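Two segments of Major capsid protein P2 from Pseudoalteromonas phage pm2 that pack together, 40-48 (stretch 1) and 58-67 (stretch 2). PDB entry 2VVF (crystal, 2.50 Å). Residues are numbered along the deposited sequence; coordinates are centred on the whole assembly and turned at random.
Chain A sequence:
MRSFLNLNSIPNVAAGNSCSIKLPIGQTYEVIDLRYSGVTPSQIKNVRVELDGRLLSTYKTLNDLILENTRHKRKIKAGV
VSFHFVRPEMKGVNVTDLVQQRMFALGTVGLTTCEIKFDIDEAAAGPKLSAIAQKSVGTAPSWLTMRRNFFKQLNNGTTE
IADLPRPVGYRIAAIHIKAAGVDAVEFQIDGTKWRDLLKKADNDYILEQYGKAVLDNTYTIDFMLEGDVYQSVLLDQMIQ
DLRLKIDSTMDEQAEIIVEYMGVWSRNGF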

# COMPACT_ATOMS: atom_id res chain seq x y z
N THR A 40 23.15 -10.40 20.33
CA THR A 40 22.25 -10.84 19.27
C THR A 40 20.82 -10.84 19.77
O THR A 40 20.57 -10.94 20.98
CB THR A 40 22.66 -12.22 18.70
OG1 THR A 40 22.15 -13.25 19.55
CG2 THR A 40 24.17 -12.33 18.60
N PRO A 41 19.86 -10.72 18.85
CA PRO A 41 18.45 -10.72 19.22
C PRO A 41 18.09 -12.00 19.96
O PRO A 41 17.24 -12.01 20.85
CB PRO A 41 17.74 -10.67 17.87
CG PRO A 41 18.70 -9.98 16.97
CD PRO A 41 20.06 -10.43 17.42
N SER A 42 18.76 -13.09 19.59
CA SER A 42 18.52 -14.39 20.21
C SER A 42 19.14 -14.44 21.61
O SER A 42 18.82 -15.32 22.41
CB SER A 42 19.08 -15.52 19.34
OG SER A 42 19.16 -15.12 17.99
N GLN A 43 20.02 -13.49 21.90
CA GLN A 43 20.67 -13.41 23.20
C GLN A 43 19.85 -12.58 24.19
O GLN A 43 20.19 -12.47 25.36
CB GLN A 43 22.10 -12.88 23.08
CG GLN A 43 23.16 -13.97 23.02
CD GLN A 43 24.47 -13.49 22.43
OE1 GLN A 43 24.62 -12.31 22.10
NE2 GLN A 43 25.42 -14.40 22.29
N ILE A 44 18.76 -11.99 23.69
CA ILE A 44 17.85 -11.22 24.53
C ILE A 44 16.64 -12.11 24.78
O ILE A 44 15.70 -12.13 23.99
CB ILE A 44 17.45 -9.89 23.86
CG1 ILE A 44 18.68 -9.03 23.60
CG2 ILE A 44 16.44 -9.15 24.72
CD1 ILE A 44 19.27 -8.40 24.84
N LYS A 45 16.71 -12.90 25.84
CA LYS A 45 15.67 -13.88 26.15
C LYS A 45 14.54 -13.42 27.05
O LYS A 45 14.62 -12.39 27.71
CB LYS A 45 16.30 -15.16 26.70
CG LYS A 45 17.60 -15.56 26.03
CD LYS A 45 18.41 -16.52 26.89
CE LYS A 45 18.89 -15.84 28.16
NZ LYS A 45 19.47 -16.80 29.13
N ASN A 46 13.48 -14.22 27.08
CA ASN A 46 12.31 -13.97 27.91
C ASN A 46 11.84 -12.52 27.90
O ASN A 46 11.81 -11.86 28.94
CB ASN A 46 12.54 -14.47 29.33
CG ASN A 46 13.13 -15.87 29.37
OD1 ASN A 46 12.65 -16.77 28.68
ND2 ASN A 46 14.18 -16.05 30.16
N VAL A 47 11.43 -12.04 26.73
CA VAL A 47 10.93 -10.68 26.60
C VAL A 47 9.46 -10.66 27.00
O VAL A 47 8.63 -11.34 26.39
CB VAL A 47 11.14 -10.14 25.18
CG1 VAL A 47 10.72 -8.68 25.10
CG2 VAL A 47 12.59 -10.32 24.75
N ARG A 48 9.14 -9.90 28.04
CA ARG A 48 7.77 -9.82 28.52
C ARG A 48 7.28 -8.39 28.63
O ARG A 48 7.93 -7.54 29.24
CB ARG A 48 7.63 -10.52 29.88
CG ARG A 48 8.59 -11.69 30.09
CD ARG A 48 8.83 -11.95 31.57
NE ARG A 48 9.90 -11.11 32.11
CZ ARG A 48 11.16 -11.51 32.27
NH1 ARG A 48 11.52 -12.74 31.92
NH2 ARG A 48 12.06 -10.68 32.77
N THR A 58 4.51 -12.05 25.18
CA THR A 58 5.76 -12.72 25.52
C THR A 58 6.54 -13.19 24.30
O THR A 58 5.96 -13.69 23.33
CB THR A 58 5.52 -13.88 26.51
OG1 THR A 58 6.68 -14.72 26.57
CG2 THR A 58 4.33 -14.72 26.08
N TYR A 59 7.85 -13.03 24.35
CA TYR A 59 8.73 -13.46 23.27
C TYR A 59 9.86 -14.29 23.86
O TYR A 59 10.57 -13.82 24.75
CB TYR A 59 9.33 -12.26 22.54
CG TYR A 59 8.32 -11.40 21.81
CD1 TYR A 59 8.09 -11.57 20.45
CD2 TYR A 59 7.64 -10.38 22.47
CE1 TYR A 59 7.18 -10.77 19.78
CE2 TYR A 59 6.73 -9.58 21.81
CZ TYR A 59 6.50 -9.78 20.46
OH TYR A 59 5.60 -8.99 19.80
N LYS A 60 10.04 -15.52 23.38
CA LYS A 60 11.11 -16.38 23.86
C LYS A 60 12.44 -15.64 23.74
O LYS A 60 13.26 -15.66 24.65
CB LYS A 60 11.16 -17.68 23.06
CG LYS A 60 11.59 -18.89 23.87
CD LYS A 60 11.39 -20.17 23.08
CE LYS A 60 12.51 -21.16 23.34
NZ LYS A 60 13.03 -21.75 22.08
N THR A 61 12.63 -14.98 22.60
CA THR A 61 13.82 -14.17 22.35
C THR A 61 13.44 -12.97 21.49
O THR A 61 12.38 -12.95 20.87
CB THR A 61 14.95 -14.99 21.70
OG1 THR A 61 14.84 -14.93 20.27
CG2 THR A 61 14.90 -16.44 22.14
N LEU A 62 14.31 -11.97 21.47
CA LEU A 62 14.05 -10.76 20.69
C LEU A 62 13.96 -11.06 19.19
O LEU A 62 13.42 -10.27 18.42
CB LEU A 62 15.12 -9.71 20.96
CG LEU A 62 14.74 -8.26 20.66
CD1 LEU A 62 13.55 -7.83 21.52
CD2 LEU A 62 15.92 -7.33 20.88
N ASN A 63 14.49 -12.21 18.79
CA ASN A 63 14.47 -12.62 17.39
C ASN A 63 13.06 -12.90 16.91
O ASN A 63 12.76 -12.80 15.72
CB ASN A 63 15.35 -13.85 17.17
CG ASN A 63 15.57 -14.15 15.70
OD1 ASN A 63 15.94 -13.27 14.93
ND2 ASN A 63 15.33 -15.39 15.31
N ASP A 64 12.18 -13.26 17.85
CA ASP A 64 10.79 -13.55 17.52
C ASP A 64 10.04 -12.26 17.19
O ASP A 64 9.05 -12.27 16.46
CB ASP A 64 10.11 -14.28 18.67
CG ASP A 64 10.35 -15.78 18.63
OD1 ASP A 64 11.32 -16.25 19.27
OD2 ASP A 64 9.59 -16.49 17.93
N LEU A 65 10.54 -11.14 17.72
CA LEU A 65 9.93 -9.84 17.44
C LEU A 65 10.38 -9.38 16.06
O LEU A 65 9.63 -8.71 15.34
CB LEU A 65 10.35 -8.82 18.50
CG LEU A 65 9.85 -7.38 18.29
CD1 LEU A 65 8.33 -7.31 18.38
CD2 LEU A 65 10.50 -6.42 19.28
N ILE A 66 11.59 -9.78 15.68
CA ILE A 66 12.14 -9.45 14.37
C ILE A 66 11.37 -10.22 13.30
O ILE A 66 11.09 -9.69 12.23
CB ILE A 66 13.65 -9.78 14.30
CG1 ILE A 66 14.45 -8.77 15.12
CG2 ILE A 66 14.12 -9.81 12.86
CD1 ILE A 66 15.92 -9.12 15.25
N LEU A 67 11.04 -11.47 13.61
CA LEU A 67 10.30 -12.33 12.69
C LEU A 67 8.85 -11.87 12.59
O LEU A 67 8.23 -11.96 11.53
CB LEU A 67 10.38 -13.78 13.15
CG LEU A 67 11.79 -14.38 13.14
CD1 LEU A 67 11.77 -15.81 13.65
CD2 LEU A 67 12.39 -14.31 11.75

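At the apolar centre of this contact sits Leu62, a buried side chain that meets three partners from the other stretch. Its CB lies 3.7 Å from CB of Ile44 and 4.2 Å from CB of Pro41, while its CD1 comes within 4.2 Å of CG2 of Val47. With chi1 near t and chi2 near p, the leucine brings a methyl to the valine while its CB stays close to the other two. Ile44 points its CA-to-CB bond toward stretch 2, but the end of its side chain leads away, so the part of it used here is the root of the chain rather than the tip.

Two further apolar pairs extend this centre. Val47, in the t rotamer, places its CB 3.8 Å from CB of Tyr59; the two residues are directly paired across the strands and project from the same face of the sheet. The tyrosine ring does not stack on its partner: the carbonyl O of Val47 lies at the ring edge, near its plane. Toward the helix, CG of Pro41 packs tightly against CD1 of Ile66, at 3.4 Å. Ile66 lies four residues after Leu62, and the proline ring touches both, with its CB 4.2 Å from CB of Leu62.

The backbone fixes this packing in register. Val47 and Tyr59 form a hydrogen-bonded antiparallel pair, with Val47 N to Tyr59 O and Tyr59 N to Val47 O both 2.8 Å; the second is the straighter, at 160° against 147°. Val47 O also receives a CA-H...O contact from CA of Thr58, at 3.3 Å, so one carbonyl serves two neighbouring residues. The regular ladder then changes. Asn46, with positive phi and psi (44/63), also turns its amide to stretch 2, and its N donates to O of Lys60 at 2.8 Å. Two consecutive amides of stretch 1 are thus spent on two consecutive carbonyls of stretch 2, where a regular antiparallel strand would alternate. This irregularity coincides with the corner that the partner chain turns at Lys60.

Beyond it, Lys45 pairs with Thr61 without hydrogen bonds between them, their CA atoms 4.2 Å apart. The neighbouring carbonyls fill in: Ile44 O accepts from Leu62 N at 2.9 Å and lies 3.2 Å from CA of Thr61, while Lys60 O approaches CA of Lys45 at 3.4 Å. The residue that supplies the apolar centre is therefore also held by its own amide.

At the polar edge, the start of the helix meets the 3-10 segment. Thr61 OG1 caps it by accepting from Asn63 N at 3.1 Å, and the same amide makes a weak bond to Pro41 O at 3.4 Å, with an angle of 120°. Pro41 O also accepts from Ile44 N at 3.2 Å, tying the short turn to the helix start. Outermost, Ser42 OG stands 4.1 Å from CB of Asn63, a loose contact on an exposed residue.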